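Local coordinates for protein cysteine protease (Xylella fastidiosa, PDB 3OIS) that probably cleaves peptide bonds as a papain-family cysteine protease and binds uridine-5'-diphosphate, at residues D38-Y47 against I181-Q189; F106-E115 against D121-V132. All blocks are in the same frame, centred on the assembly; numbering follows the deposited sequence. Where two conformers were deposited one is given.

Overall arrangement
Two contacts show how a nucleotide can sit between distant parts of a papain-family chain. Contact 1 closes a long loop, bringing the N-terminal residues 38-47 against strand 183-186 of the antiparallel sheet, and contact 2 is nested inside that loop, packing helix 104-114 against strand 124-125 and helix 126-135. Their centres lie about 16 Å apart, and helix 126-135 joins them: R127 makes a salt bridge to D44, its backbone N probably bonds to D38, and I130 packs on Y184. UDP touches both, its base and ribose held mainly by contact 1 and its diphosphate reached by K131 of contact 2, so the nucleotide bridges N-terminal segment, sheet and helix.

Contact 1: residues D38-Y47 against I181-Q189; sequences DIADIRDFSY and ITEYSRVAQ. With UDP (uridine-5'-diphosphate), chain E.
R186 meets D44 and D38 where the N-terminal segment 38-47 runs along strand 183-186 of the papain-fold sheet, joined to it by a single beta bridge at S46 and R186. The arginine chain is extended from CG to NE and grips D44 side-on, with two nitrogens on one oxygen: NE lies 2.8 Å from D44 OD2 and NH2 3.2 Å, both from the same face of a carboxylate turned 30° from the guanidinium. The D38 side chain points against that of R186, its carboxylate nearly perpendicular (83°) to the guanidinium; its OD2 completes the salt-bridge network through a weak hydrogen bond from NH2, and also accepts from W284. Beside this network the two segments sandwich the uracil. The F45 and Y184 rings lie over opposite faces of the base, each with UDP N3 3.3 Å above its plane and over its centre; CG of Y184 sits between backbone N and carbonyl carbon (chi1 53°), which brings the phenol against the face remote from F45. Backbone groups read the base edge: F45 N donates to O2, Y184 N to O4, and UDP N3 to Y184 O at 2.8 Å. Facing the ribose, D44 OD1 accepts from UDP O2' at 2.7 Å.

Contact 2: residues F106-E115 against D121-V132; sequences FIYYNERKIE and DSGAMIRDGIKV. With UDP (uridine-5'-diphosphate), chain E.
The hydroxyl of Y108 is held from two sides: OH donates to D121 OD1 at 2.6 Å and accepts from G123 N at 2.9 Å. These bonds tie helix 104-114 to the loop that leads into strand 124-125 and helix 126-135, within the helical part of the papain fold. The phenol and the D121 carboxylate stand 77° apart, and OH meets OD1 on its anti side; the same oxygen also accepts from G76 N. Over one face of the Y108 ring lies R112 NE, 3.3 Å above the plane and over its centre, while the aliphatic part of R112, bent at chi3, runs past S122 OG. The guanidinium is held by hydrogen bonds from NE to Y108 O and from NH1 to Y120 O.

Further along, the axes of segments 106-114 and 126-132 approach to 8.6 Å, with 111° between their directions. One knob-into-hole contact marks the crossing: the side chain of V132 sits among F106, I107, N110 and E111. CG2 of V132 does most of the touching, 3.7 Å from N110 CB. Close packing also occurs at G129, where the E111 side chain lies directly against the backbone and OE2 comes within 3.0 Å of G129 CA. That carboxylate has its polar partner in T79, and its OE1 rests near the A124 methyl.

I114, at the C-terminal end of helix 104-114, crosses D128 obliquely, its CG2 nearest OD1. K131 turns its chain away from the interface: with CG anti to the backbone N (chi1 -162°) and a bend at chi2, it sends NZ to UDP O2B at 2.7 Å.

Contact 1: residues D38-Y47 against I181-Q189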
loop_
_atom_site.group_PDB
_atom_site.type_symbol
_atom_site.label_atom_id
_atom_site.label_comp_id
_atom_site.label_asym_id
_atom_site.label_seq_id
_atom_site.Cartn_x
_atom_site.Cartn_y
_atom_site.Cartn_z
ATOM N N ASP A 38 -2.526 4.102 -11.282
ATOM C CA ASP A 38 -2.869 5.518 -11.212
ATOM C C ASP A 38 -3.077 6.034 -12.656
ATOM O O ASP A 38 -2.231 5.796 -13.507
ATOM C CB ASP A 38 -1.657 6.364 -10.731
ATOM C CG ASP A 38 -1.453 6.394 -9.223
ATOM O OD1 ASP A 38 -2.332 5.940 -8.467
ATOM O OD2 ASP A 38 -0.399 7.002 -8.824
ATOM N N ILE A 39 -4.076 6.892 -12.823
ATOM C CA ILE A 39 -4.130 7.829 -14.026
ATOM C C ILE A 39 -2.937 8.768 -13.835
ATOM O O ILE A 39 -2.695 9.247 -12.702
ATOM C CB ILE A 39 -5.466 8.615 -14.112
ATOM C CG1 ILE A 39 -5.461 9.550 -15.345
ATOM C CG2 ILE A 39 -5.776 9.425 -12.826
ATOM C CD1 ILE A 39 -6.820 10.299 -15.529
ATOM N N ALA A 40 -2.165 9.018 -14.918
ATOM C CA ALA A 40 -1.023 9.933 -14.783
ATOM C C ALA A 40 -1.468 11.395 -14.714
ATOM O O ALA A 40 -2.494 11.759 -15.331
ATOM C CB ALA A 40 -0.075 9.752 -15.934
ATOM N N ASP A 41 -0.731 12.188 -13.957
ATOM C CA ASP A 41 -0.969 13.595 -13.859
ATOM C C ASP A 41 0.435 14.242 -14.010
ATOM O O ASP A 41 1.293 14.011 -13.194
ATOM C CB ASP A 41 -1.657 13.930 -12.499
ATOM C CG ASP A 41 -2.083 15.412 -12.322
ATOM O OD1 ASP A 41 -1.565 16.332 -12.962
ATOM O OD2 ASP A 41 -2.972 15.636 -11.507
ATOM N N ILE A 42 0.664 15.017 -15.077
ATOM C CA ILE A 42 1.995 15.696 -15.234
ATOM C C ILE A 42 2.299 16.678 -14.030
ATOM O O ILE A 42 3.454 17.071 -13.885
ATOM C CB ILE A 42 2.105 16.525 -16.539
ATOM C CG1 ILE A 42 1.011 17.631 -16.527
ATOM C CG2 ILE A 42 2.064 15.584 -17.691
ATOM C CD1 ILE A 42 1.060 18.651 -17.742
ATOM N N ARG A 43 1.326 17.076 -13.215
ATOM C CA ARG A 43 1.656 17.920 -12.033
ATOM C C ARG A 43 2.325 17.131 -10.914
ATOM O O ARG A 43 2.752 17.735 -9.900
ATOM C CB ARG A 43 0.428 18.617 -11.489
ATOM C CG ARG A 43 -0.197 19.586 -12.506
ATOM C CD ARG A 43 -1.509 20.010 -11.967
ATOM N NE ARG A 43 -2.455 18.891 -12.024
ATOM C CZ ARG A 43 -3.684 18.964 -11.583
ATOM N NH1 ARG A 43 -4.483 17.873 -11.656
ATOM N NH2 ARG A 43 -4.189 20.124 -11.151
ATOM N N ASP A 44 2.430 15.798 -11.059
ATOM C CA ASP A 44 2.952 14.965 -9.948
ATOM C C ASP A 44 4.405 15.362 -9.574
ATOM O O ASP A 44 5.295 15.464 -10.423
ATOM C CB ASP A 44 2.954 13.494 -10.308
ATOM C CG ASP A 44 1.547 12.847 -10.295
ATOM O OD1 ASP A 44 0.612 13.469 -9.874
ATOM O OD2 ASP A 44 1.436 11.718 -10.775
ATOM N N PHE A 45 4.622 15.610 -8.290
ATOM C CA PHE A 45 5.903 16.059 -7.778
ATOM C C PHE A 45 6.837 14.892 -7.967
ATOM O O PHE A 45 6.431 13.709 -7.832
ATOM C CB PHE A 45 5.830 16.369 -6.251
ATOM C CG PHE A 45 5.031 17.604 -5.887
ATOM C CD1 PHE A 45 4.275 18.326 -6.836
ATOM C CD2 PHE A 45 5.113 18.122 -4.580
ATOM C CE1 PHE A 45 3.536 19.438 -6.461
ATOM C CE2 PHE A 45 4.381 19.233 -4.156
ATOM C CZ PHE A 45 3.613 19.945 -5.110
ATOM N N SER A 46 8.108 15.224 -8.221
ATOM C CA SER A 46 9.190 14.225 -8.331
ATOM C C SER A 46 9.984 14.186 -7.042
ATOM O O SER A 46 10.412 15.224 -6.538
ATOM C CB SER A 46 10.182 14.582 -9.407
ATOM O OG SER A 46 9.518 14.626 -10.606
ATOM N N TYR A 47 10.146 12.986 -6.491
ATOM C CA TYR A 47 11.034 12.803 -5.326
ATOM C C TYR A 47 12.488 12.893 -5.831
ATOM O O TYR A 47 12.890 12.158 -6.715
ATOM C CB TYR A 47 10.711 11.450 -4.648
ATOM C CG TYR A 47 11.630 11.150 -3.485
ATOM C CD1 TYR A 47 11.302 11.628 -2.224
ATOM C CD2 TYR A 47 12.849 10.462 -3.663
ATOM C CE1 TYR A 47 12.118 11.364 -1.108
ATOM C CE2 TYR A 47 13.714 10.226 -2.504
ATOM C CZ TYR A 47 13.293 10.666 -1.297
ATOM O OH TYR A 47 14.078 10.455 -0.228
ATOM N N ILE A 181 -1.500 14.710 5.652
ATOM C CA ILE A 181 -0.164 14.876 5.129
ATOM C C ILE A 181 0.021 16.290 4.536
ATOM O O ILE A 181 -0.969 17.008 4.303
ATOM C CB ILE A 181 0.277 13.729 4.074
ATOM C CG1 ILE A 181 -0.514 13.808 2.758
ATOM C CG2 ILE A 181 0.221 12.329 4.744
ATOM C CD1 ILE A 181 0.030 12.872 1.682
ATOM N N THR A 182 1.278 16.707 4.344
ATOM C CA THR A 182 1.521 18.011 3.659
ATOM C C THR A 182 2.049 17.950 2.205
ATOM O O THR A 182 1.901 18.907 1.428
ATOM C CB THR A 182 2.362 18.988 4.523
ATOM O OG1 THR A 182 3.651 18.421 4.678
ATOM C CG2 THR A 182 1.693 19.157 5.909
ATOM N N GLU A 183 2.711 16.854 1.878
ATOM C CA GLU A 183 3.253 16.702 0.563
ATOM C C GLU A 183 3.399 15.224 0.199
ATOM O O GLU A 183 3.436 14.330 1.079
ATOM C CB GLU A 183 4.614 17.435 0.589
ATOM C CG GLU A 183 5.535 17.299 -0.566
ATOM C CD GLU A 183 6.968 17.663 -0.115
ATOM O OE1 GLU A 183 7.914 17.248 -0.793
ATOM O OE2 GLU A 183 7.143 18.302 0.957
ATOM N N TYR A 184 3.432 14.977 -1.115
ATOM C CA TYR A 184 3.674 13.639 -1.668
ATOM C C TYR A 184 4.366 13.746 -2.999
ATOM O O TYR A 184 4.144 14.724 -3.762
ATOM C CB TYR A 184 2.390 12.799 -1.820
ATOM C CG TYR A 184 1.279 13.520 -2.601
ATOM C CD1 TYR A 184 0.473 14.459 -1.998
ATOM C CD2 TYR A 184 0.991 13.175 -3.933
ATOM C CE1 TYR A 184 -0.619 15.099 -2.697
ATOM C CE2 TYR A 184 -0.050 13.780 -4.614
ATOM C CZ TYR A 184 -0.845 14.712 -4.007
ATOM O OH TYR A 184 -1.844 15.296 -4.717
ATOM N N SER A 185 5.227 12.782 -3.284
ATOM C CA SER A 185 5.979 12.807 -4.546
ATOM C C SER A 185 6.246 11.419 -5.063
ATOM O O SER A 185 6.376 10.439 -4.293
ATOM C CB SER A 185 7.302 13.562 -4.436
ATOM O OG SER A 185 8.143 13.075 -3.380
ATOM N N ARG A 186 6.357 11.300 -6.388
ATOM C CA ARG A 186 6.718 10.023 -7.001
ATOM C C ARG A 186 8.195 9.723 -7.052
ATOM O O ARG A 186 9.019 10.574 -7.495
ATOM C CB ARG A 186 6.322 9.983 -8.513
ATOM C CG ARG A 186 4.933 9.926 -8.718
ATOM C CD ARG A 186 4.676 9.607 -10.185
ATOM N NE ARG A 186 3.243 9.586 -10.370
ATOM C CZ ARG A 186 2.504 8.449 -10.381
ATOM N NH1 ARG A 186 3.116 7.250 -10.271
ATOM N NH2 ARG A 186 1.175 8.549 -10.547
ATOM N N VAL A 187 8.538 8.503 -6.718
ATOM C CA VAL A 187 9.908 8.000 -6.864
ATOM C C VAL A 187 10.074 7.338 -8.182
ATOM O O VAL A 187 9.211 6.564 -8.621
ATOM C CB VAL A 187 10.354 6.975 -5.776
ATOM C CG1 VAL A 187 11.872 6.766 -5.892
ATOM C CG2 VAL A 187 10.062 7.425 -4.329
ATOM N N ALA A 188 11.183 7.676 -8.859
ATOM C CA ALA A 188 11.496 7.109 -10.147
ATOM C C ALA A 188 11.692 5.646 -10.020
ATOM O O ALA A 188 12.247 5.131 -9.027
ATOM C CB ALA A 188 12.771 7.734 -10.711
ATOM N N GLN A 189 11.217 4.928 -11.016
ATOM C CA GLN A 189 11.378 3.476 -10.938
ATOM C C GLN A 189 12.782 3.120 -11.428
ATOM O O GLN A 189 13.019 2.646 -12.586
ATOM C CB GLN A 189 10.273 2.798 -11.766
ATOM C CG GLN A 189 10.411 1.328 -11.821
ATOM C CD GLN A 189 9.171 0.685 -12.431
ATOM O OE1 GLN A 189 8.435 1.338 -13.187
ATOM N NE2 GLN A 189 8.901 -0.550 -12.062
HETATM N N1 UDP E . 0.607 17.303 -6.176
HETATM C C2 UDP E . 1.620 16.441 -5.859
HETATM N N3 UDP E . 2.121 16.469 -4.563
HETATM C C4 UDP E . 1.620 17.317 -3.629
HETATM C C5 UDP E . 0.607 18.239 -3.954
HETATM C C6 UDP E . 0.042 18.120 -5.231
HETATM O O2 UDP E . 2.080 15.664 -6.634
HETATM O O4 UDP E . 2.209 17.328 -2.500
HETATM C "C1'" UDP E . 0.193 17.317 -7.622
HETATM C "C2'" UDP E . -0.623 16.114 -8.046
HETATM O "O2'" UDP E . -0.350 15.957 -9.437
HETATM C "C3'" UDP E . -1.977 16.675 -7.856
HETATM C "C4'" UDP E . -1.818 18.113 -8.399
HETATM O "O4'" UDP E . -0.516 18.525 -7.931
HETATM O "O3'" UDP E . -2.853 15.942 -8.708
HETATM C "C5'" UDP E . -2.957 19.002 -7.909
HETATM O "O5'" UDP E . -2.859 19.053 -6.487
HETATM P PA UDP E . -3.547 20.101 -5.609
HETATM O O1A UDP E . -3.637 19.717 -4.183
HETATM O O2A UDP E . -3.004 21.463 -5.873
HETATM O O3A UDP E . -5.031 20.008 -6.276
HETATM P PB UDP E . -6.503 20.527 -5.854
HETATM O O1B UDP E . -7.032 21.262 -6.998
HETATM O O2B UDP E . -7.203 19.315 -5.515
HETATM O O3B UDP E . -6.491 21.419 -4.650
HETATM O O HOH W 1 13.014 9.840 -8.076
#

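Contact 2: residues F106-E115 against D121-V132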
loop_
_atom_site.group_PDB
_atom_site.type_symbol
_atom_site.label_atom_id
_atom_site.label_comp_id
_atom_site.label_asym_id
_atom_site.label_seq_id
_atom_site.Cartn_x
_atom_site.Cartn_y
_atom_site.Cartn_z
ATOM N N PHE A 106 -11.561 4.234 6.777
ATOM C CA PHE A 106 -11.742 5.660 6.493
ATOM C C PHE A 106 -11.004 6.018 5.140
ATOM O O PHE A 106 -11.532 6.782 4.271
ATOM C CB PHE A 106 -11.128 6.538 7.598
ATOM C CG PHE A 106 -11.324 8.010 7.383
ATOM C CD1 PHE A 106 -12.490 8.638 7.863
ATOM C CD2 PHE A 106 -10.357 8.786 6.701
ATOM C CE1 PHE A 106 -12.662 9.973 7.667
ATOM C CE2 PHE A 106 -10.553 10.155 6.477
ATOM C CZ PHE A 106 -11.753 10.730 6.987
ATOM N N ILE A 107 -9.792 5.556 4.972
ATOM C CA ILE A 107 -9.095 5.819 3.724
ATOM C C ILE A 107 -9.867 5.194 2.567
ATOM O O ILE A 107 -10.084 5.877 1.582
ATOM C CB ILE A 107 -7.633 5.392 3.744
ATOM C CG1 ILE A 107 -6.832 6.181 4.829
ATOM C CG2 ILE A 107 -6.889 5.539 2.357
ATOM C CD1 ILE A 107 -5.575 5.471 5.123
ATOM N N TYR A 108 -10.211 3.926 2.690
ATOM C CA TYR A 108 -10.811 3.153 1.568
ATOM C C TYR A 108 -12.177 3.743 1.181
ATOM O O TYR A 108 -12.520 3.781 0.015
ATOM C CB TYR A 108 -10.875 1.647 1.912
ATOM C CG TYR A 108 -11.280 0.734 0.742
ATOM C CD1 TYR A 108 -10.737 0.957 -0.567
ATOM C CD2 TYR A 108 -12.099 -0.384 0.974
ATOM C CE1 TYR A 108 -11.079 0.068 -1.625
ATOM C CE2 TYR A 108 -12.507 -1.238 -0.077
ATOM C CZ TYR A 108 -11.986 -0.970 -1.377
ATOM O OH TYR A 108 -12.341 -1.852 -2.349
ATOM N N TYR A 109 -12.970 4.191 2.158
ATOM C CA TYR A 109 -14.300 4.749 1.846
ATOM C C TYR A 109 -14.101 6.036 1.028
ATOM O O TYR A 109 -14.676 6.213 -0.085
ATOM C CB TYR A 109 -15.089 5.009 3.166
ATOM C CG TYR A 109 -16.435 5.603 2.884
ATOM C CD1 TYR A 109 -17.516 4.788 2.806
ATOM C CD2 TYR A 109 -16.601 6.963 2.669
ATOM C CE1 TYR A 109 -18.772 5.305 2.474
ATOM C CE2 TYR A 109 -17.910 7.493 2.387
ATOM C CZ TYR A 109 -18.910 6.677 2.289
ATOM O OH TYR A 109 -20.108 7.236 2.040
ATOM N N ASN A 110 -13.203 6.919 1.488
ATOM C CA ASN A 110 -12.998 8.118 0.790
ATOM C C ASN A 110 -12.315 7.959 -0.558
ATOM O O ASN A 110 -12.609 8.719 -1.478
ATOM C CB ASN A 110 -12.323 9.137 1.732
ATOM C CG ASN A 110 -13.318 9.598 2.819
ATOM O OD1 ASN A 110 -14.322 10.205 2.522
ATOM N ND2 ASN A 110 -13.043 9.251 4.059
ATOM N N GLU A 111 -11.429 6.972 -0.715
ATOM C CA GLU A 111 -10.872 6.728 -2.052
ATOM C C GLU A 111 -12.003 6.432 -3.045
ATOM O O GLU A 111 -11.960 6.907 -4.137
ATOM C CB GLU A 111 -9.954 5.489 -2.068
ATOM C CG GLU A 111 -8.657 5.703 -1.357
ATOM C CD GLU A 111 -7.863 4.411 -1.150
ATOM O OE1 GLU A 111 -8.429 3.406 -0.719
ATOM O OE2 GLU A 111 -6.651 4.447 -1.525
ATOM N N ARG A 112 -13.021 5.696 -2.637
ATOM C CA ARG A 112 -14.084 5.238 -3.575
ATOM C C ARG A 112 -15.129 6.378 -3.816
ATOM O O ARG A 112 -15.978 6.226 -4.626
ATOM C CB ARG A 112 -14.729 3.985 -3.044
ATOM C CG ARG A 112 -13.642 2.818 -3.329
ATOM C CD ARG A 112 -14.171 1.475 -2.836
ATOM N NE ARG A 112 -14.189 1.650 -1.417
ATOM C CZ ARG A 112 -15.159 1.257 -0.655
ATOM N NH1 ARG A 112 -16.183 0.563 -1.189
ATOM N NH2 ARG A 112 -15.049 1.512 0.636
ATOM N N LYS A 113 -15.014 7.487 -3.089
ATOM C CA LYS A 113 -15.727 8.759 -3.452
ATOM C C LYS A 113 -15.085 9.410 -4.644
ATOM O O LYS A 113 -15.751 10.196 -5.364
ATOM C CB LYS A 113 -15.720 9.758 -2.270
ATOM C CG LYS A 113 -16.495 9.195 -1.029
ATOM C CD LYS A 113 -18.006 8.954 -1.241
ATOM C CE LYS A 113 -18.789 10.255 -1.381
ATOM N NZ LYS A 113 -20.223 9.952 -1.876
ATOM N N ILE A 114 -13.797 9.176 -4.883
ATOM C CA ILE A 114 -13.105 9.757 -6.014
ATOM C C ILE A 114 -13.222 8.877 -7.288
ATOM O O ILE A 114 -13.600 9.372 -8.391
ATOM C CB ILE A 114 -11.552 9.951 -5.713
ATOM C CG1 ILE A 114 -11.461 10.920 -4.529
ATOM C CG2 ILE A 114 -10.918 10.583 -6.888
ATOM C CD1 ILE A 114 -10.046 10.978 -3.867
ATOM N N GLU A 115 -12.910 7.586 -7.096
ATOM C CA GLU A 115 -12.906 6.628 -8.197
ATOM C C GLU A 115 -13.379 5.268 -7.633
ATOM O O GLU A 115 -12.898 4.844 -6.565
ATOM C CB GLU A 115 -11.449 6.564 -8.697
ATOM C CG GLU A 115 -11.208 5.471 -9.774
ATOM C CD GLU A 115 -11.311 5.988 -11.196
ATOM O OE1 GLU A 115 -11.045 7.188 -11.480
ATOM O OE2 GLU A 115 -11.500 5.146 -12.118
ATOM N N ASP A 121 -16.595 -3.382 -3.979
ATOM C CA ASP A 121 -15.213 -3.562 -3.551
ATOM C C ASP A 121 -14.377 -3.276 -4.819
ATOM O O ASP A 121 -13.809 -4.171 -5.473
ATOM C CB ASP A 121 -15.052 -5.009 -3.045
ATOM C CG ASP A 121 -13.788 -5.212 -2.269
ATOM O OD1 ASP A 121 -13.164 -4.221 -1.868
ATOM O OD2 ASP A 121 -13.426 -6.408 -2.078
ATOM N N SER A 122 -14.226 -1.996 -5.159
ATOM C CA SER A 122 -13.662 -1.649 -6.416
ATOM C C SER A 122 -12.155 -1.604 -6.381
ATOM O O SER A 122 -11.524 -1.506 -7.426
ATOM C CB SER A 122 -14.219 -0.291 -6.840
ATOM O OG SER A 122 -13.833 0.662 -5.846
ATOM N N GLY A 123 -11.555 -1.579 -5.177
ATOM C CA GLY A 123 -10.113 -1.241 -5.090
ATOM C C GLY A 123 -9.959 0.293 -5.322
ATOM O O GLY A 123 -10.980 1.026 -5.268
ATOM N N ALA A 124 -8.729 0.754 -5.499
ATOM C CA ALA A 124 -8.433 2.172 -5.554
ATOM C C ALA A 124 -7.040 2.427 -6.150
ATOM O O ALA A 124 -6.154 1.523 -6.152
ATOM C CB ALA A 124 -8.533 2.768 -4.074
ATOM N N MET A 125 -6.841 3.656 -6.636
ATOM C CA MET A 125 -5.538 4.105 -7.076
ATOM C C MET A 125 -4.829 4.660 -5.844
ATOM O O MET A 125 -5.433 5.316 -4.997
ATOM C CB MET A 125 -5.687 5.226 -8.123
ATOM C CG MET A 125 -6.372 4.726 -9.396
ATOM S SD MET A 125 -6.613 6.241 -10.455
ATOM C CE MET A 125 -7.325 5.404 -11.893
ATOM N N ILE A 126 -3.551 4.332 -5.734
ATOM C CA ILE A 126 -2.678 4.944 -4.685
ATOM C C ILE A 126 -2.794 6.453 -4.628
ATOM O O ILE A 126 -2.966 7.050 -3.517
ATOM C CB ILE A 126 -1.216 4.517 -4.863
ATOM C CG1 ILE A 126 -1.221 2.977 -4.705
ATOM C CG2 ILE A 126 -0.356 5.211 -3.715
ATOM C CD1 ILE A 126 0.114 2.417 -5.111
ATOM N N ARG A 127 -2.828 7.063 -5.810
ATOM C CA ARG A 127 -2.851 8.508 -5.841
ATOM C C ARG A 127 -4.121 9.055 -5.176
ATOM O O ARG A 127 -4.134 10.185 -4.624
ATOM C CB ARG A 127 -2.692 9.054 -7.255
ATOM C CG ARG A 127 -3.994 8.873 -8.170
ATOM C CD ARG A 127 -3.835 9.481 -9.618
ATOM N NE ARG A 127 -3.452 10.813 -9.350
ATOM C CZ ARG A 127 -2.282 11.383 -9.679
ATOM N NH1 ARG A 127 -1.427 10.854 -10.601
ATOM N NH2 ARG A 127 -2.024 12.577 -9.131
ATOM N N ASP A 128 -5.199 8.285 -5.204
ATOM C CA ASP A 128 -6.447 8.731 -4.596
ATOM C C ASP A 128 -6.443 8.512 -3.054
ATOM O O ASP A 128 -6.911 9.349 -2.311
ATOM C CB ASP A 128 -7.639 7.952 -5.198
ATOM C CG ASP A 128 -7.922 8.403 -6.618
ATOM O OD1 ASP A 128 -7.449 9.525 -6.990
ATOM O OD2 ASP A 128 -8.623 7.660 -7.344
ATOM N N GLY A 129 -5.802 7.425 -2.607
ATOM C CA GLY A 129 -5.566 7.268 -1.151
ATOM C C GLY A 129 -4.716 8.441 -0.660
ATOM O O GLY A 129 -4.958 8.941 0.417
ATOM N N ILE A 130 -3.697 8.819 -1.430
ATOM C CA ILE A 130 -2.860 9.968 -1.065
ATOM C C ILE A 130 -3.628 11.289 -1.060
ATOM O O ILE A 130 -3.512 12.079 -0.148
ATOM C CB ILE A 130 -1.637 9.990 -1.962
ATOM C CG1 ILE A 130 -0.745 8.828 -1.568
ATOM C CG2 ILE A 130 -0.784 11.294 -1.769
ATOM C CD1 ILE A 130 0.423 8.669 -2.620
ATOM N N LYS A 131 -4.493 11.496 -2.039
ATOM C CA LYS A 131 -5.380 12.643 -2.014
ATOM C C LYS A 131 -6.248 12.716 -0.732
ATOM O O LYS A 131 -6.400 13.809 -0.164
ATOM C CB LYS A 131 -6.279 12.629 -3.220
ATOM C CG LYS A 131 -6.921 14.037 -3.466
ATOM C CD LYS A 131 -6.106 14.916 -4.383
ATOM C CE LYS A 131 -6.771 16.217 -4.591
ATOM N NZ LYS A 131 -5.783 17.051 -5.271
ATOM N N VAL A 132 -6.848 11.595 -0.313
ATOM C CA VAL A 132 -7.578 11.500 0.938
ATOM C C VAL A 132 -6.679 11.938 2.098
ATOM O O VAL A 132 -7.045 12.822 2.845
ATOM C CB VAL A 132 -8.090 10.072 1.239
ATOM C CG1 VAL A 132 -8.737 9.995 2.593
ATOM C CG2 VAL A 132 -9.069 9.610 0.127
HETATM N N1 UDP E . 0.607 17.303 -6.176
HETATM C C2 UDP E . 1.620 16.441 -5.859
HETATM N N3 UDP E . 2.121 16.469 -4.563
HETATM C C4 UDP E . 1.620 17.317 -3.629
HETATM C C5 UDP E . 0.607 18.239 -3.954
HETATM C C6 UDP E . 0.042 18.120 -5.231
HETATM O O2 UDP E . 2.080 15.664 -6.634
HETATM O O4 UDP E . 2.209 17.328 -2.500
HETATM C "C1'" UDP E . 0.193 17.317 -7.622
HETATM C "C2'" UDP E . -0.623 16.114 -8.046
HETATM O "O2'" UDP E . -0.350 15.957 -9.437
HETATM C "C3'" UDP E . -1.977 16.675 -7.856
HETATM C "C4'" UDP E . -1.818 18.113 -8.399
HETATM O "O4'" UDP E . -0.516 18.525 -7.931
HETATM O "O3'" UDP E . -2.853 15.942 -8.708
HETATM C "C5'" UDP E . -2.957 19.002 -7.909
HETATM O "O5'" UDP E . -2.859 19.053 -6.487
HETATM P PA UDP E . -3.547 20.101 -5.609
HETATM O O1A UDP E . -3.637 19.717 -4.183
HETATM O O2A UDP E . -3.004 21.463 -5.873
HETATM O O3A UDP E . -5.031 20.008 -6.276
HETATM P PB UDP E . -6.503 20.527 -5.854
HETATM O O1B UDP E . -7.032 21.262 -6.998
HETATM O O2B UDP E . -7.203 19.315 -5.515
HETATM O O3B UDP E . -6.491 21.419 -4.650
HETATM O O HOH W 2 -11.078 3.874 -5.327
#